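Local coordinates for protein transcriptional regulator (Actinomyces oris, PDB 5V8C) that probably acts as an LCP-family phosphotransferase that attaches glycan to a cell wall-anchored surface protein, at residues 69-74 against 255-260. Residues are numbered along the deposited sequence; the frame is centred on the assembly and turned at random.
With PO4 (phosphate ion), chain C.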
# COMPACT_ATOMS: atom_id res chain seq x y z
N ASN A 69 -0.08 -4.09 -5.13
CA ASN A 69 0.93 -3.25 -4.48
C ASN A 69 1.75 -2.59 -5.58
O ASN A 69 2.35 -3.28 -6.41
CB ASN A 69 1.78 -4.09 -3.51
CG ASN A 69 2.86 -3.35 -2.75
OD1 ASN A 69 2.72 -2.18 -2.38
ND2 ASN A 69 3.94 -4.05 -2.45
N LEU A 70 1.67 -1.26 -5.68
CA LEU A 70 2.37 -0.49 -6.71
C LEU A 70 3.72 -0.02 -6.18
O LEU A 70 3.75 0.73 -5.19
CB LEU A 70 1.53 0.70 -7.18
CG LEU A 70 0.18 0.38 -7.83
CD1 LEU A 70 -0.65 1.64 -8.02
CD2 LEU A 70 0.35 -0.35 -9.15
N PRO A 71 4.85 -0.46 -6.78
CA PRO A 71 6.17 -0.05 -6.28
C PRO A 71 6.39 1.47 -6.35
O PRO A 71 6.09 2.09 -7.37
CB PRO A 71 7.15 -0.82 -7.18
CG PRO A 71 6.38 -1.13 -8.40
CD PRO A 71 4.97 -1.35 -7.95
N ARG A 72 6.84 2.07 -5.23
CA ARG A 72 7.04 3.52 -5.07
C ARG A 72 8.04 4.14 -6.06
O ARG A 72 7.89 5.30 -6.45
CB ARG A 72 7.43 3.85 -3.61
CG ARG A 72 8.80 3.28 -3.18
CD ARG A 72 9.21 3.64 -1.76
NE ARG A 72 9.33 5.09 -1.54
CZ ARG A 72 10.38 5.82 -1.90
NH1 ARG A 72 11.40 5.27 -2.53
NH2 ARG A 72 10.40 7.12 -1.63
N ASP A 73 9.06 3.37 -6.46
CA ASP A 73 10.12 3.80 -7.37
C ASP A 73 9.68 3.76 -8.83
O ASP A 73 10.37 4.31 -9.68
CB ASP A 73 11.41 2.99 -7.14
CG ASP A 73 11.22 1.48 -7.04
OD1 ASP A 73 10.54 1.03 -6.08
OD2 ASP A 73 11.80 0.74 -7.87
N LEU A 74 8.50 3.17 -9.11
CA LEU A 74 7.96 3.07 -10.47
C LEU A 74 7.67 4.47 -11.06
O LEU A 74 6.99 5.28 -10.44
CB LEU A 74 6.69 2.19 -10.46
CG LEU A 74 5.87 2.12 -11.75
CD1 LEU A 74 6.42 1.06 -12.71
CD2 LEU A 74 4.41 1.87 -11.43
N ILE A 255 -0.93 -9.03 -4.86
CA ILE A 255 0.03 -9.14 -5.96
C ILE A 255 0.81 -7.85 -6.13
O ILE A 255 0.28 -6.75 -5.97
CB ILE A 255 -0.62 -9.67 -7.28
CG1 ILE A 255 0.10 -9.12 -8.54
CG2 ILE A 255 -2.14 -9.43 -7.35
CD1 ILE A 255 0.10 -10.06 -9.80
N ASP A 256 2.12 -8.02 -6.38
CA ASP A 256 3.05 -6.96 -6.72
C ASP A 256 3.02 -6.75 -8.22
O ASP A 256 2.98 -7.73 -8.97
CB ASP A 256 4.46 -7.33 -6.26
CG ASP A 256 4.64 -7.12 -4.77
OD1 ASP A 256 4.33 -8.05 -4.00
OD2 ASP A 256 4.99 -5.98 -4.37
N LEU A 257 2.95 -5.48 -8.64
CA LEU A 257 2.94 -5.08 -10.05
C LEU A 257 4.19 -5.68 -10.72
O LEU A 257 5.31 -5.43 -10.26
CB LEU A 257 2.97 -3.54 -10.10
CG LEU A 257 2.17 -2.78 -11.17
CD1 LEU A 257 3.08 -1.99 -12.07
CD2 LEU A 257 1.19 -3.66 -11.92
N PRO A 258 4.04 -6.55 -11.74
CA PRO A 258 5.23 -7.17 -12.34
C PRO A 258 6.07 -6.26 -13.24
O PRO A 258 5.85 -6.21 -14.45
CB PRO A 258 4.66 -8.38 -13.09
CG PRO A 258 3.26 -8.02 -13.38
CD PRO A 258 2.80 -7.00 -12.39
N THR A 259 7.04 -5.55 -12.66
CA THR A 259 7.94 -4.68 -13.43
C THR A 259 9.16 -5.48 -13.90
O THR A 259 9.48 -6.51 -13.31
CB THR A 259 8.35 -3.44 -12.62
OG1 THR A 259 9.17 -3.83 -11.52
CG2 THR A 259 7.15 -2.64 -12.14
N GLY A 260 9.82 -5.00 -14.95
CA GLY A 260 11.02 -5.64 -15.49
C GLY A 260 12.18 -5.69 -14.51
O GLY A 260 12.12 -5.06 -13.45
P PO4 C . 14.68 8.14 -1.75
O1 PO4 C . 15.64 9.41 -1.92
O2 PO4 C . 14.12 7.72 -3.19
O3 PO4 C . 13.45 8.53 -0.80
O4 PO4 C . 15.48 6.97 -1.12
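N69 and D256 form a parallel bridge where strand 252-256 closes one border of the mixed central sheet of this LytR-Cps2A-Psr fold, pairing with strand 65-70. Two nearly straight backbone bonds hold it: N69 N gives its hydrogen to I255 O at 2.8 Å, and N69 O takes one from L257 N at 3.2 Å. On the sheet face covered by helix 182-208, the two side chains run side by side in the same direction. N69 holds CG anti to the backbone N (chi1 -179°), and from there its ND2 meets D256 OD2 at 2.9 Å, on the syn side but tilted out of both planes; the bond is bent, 136° at the hydrogen, and the amide and carboxylate planes stand 70° apart. T193 of the helix also bonds ND2, so the amide is gripped twice. A leucine here would probably leave D256 OD2 and the T193 hydroxyl without this shared mate. Beyond the bridge the chains part, and L257 fills the wedge: its CG meets L70 CD2 at 3.6 Å, its CB meets P71 CD at 3.7 Å, and helix 272-280 packs against it. Farther along, the contact thins as the type I turn from P71 to L74 carries R72 clear of 255-260, its NH2 weakly bonded to a phosphate ion, probably from the crystallisation liquor. At this looser end the partly exposed T259 lays CG2 against CD1 of the buried L74 at 3.8 Å and P71 CG at 4.1 Å.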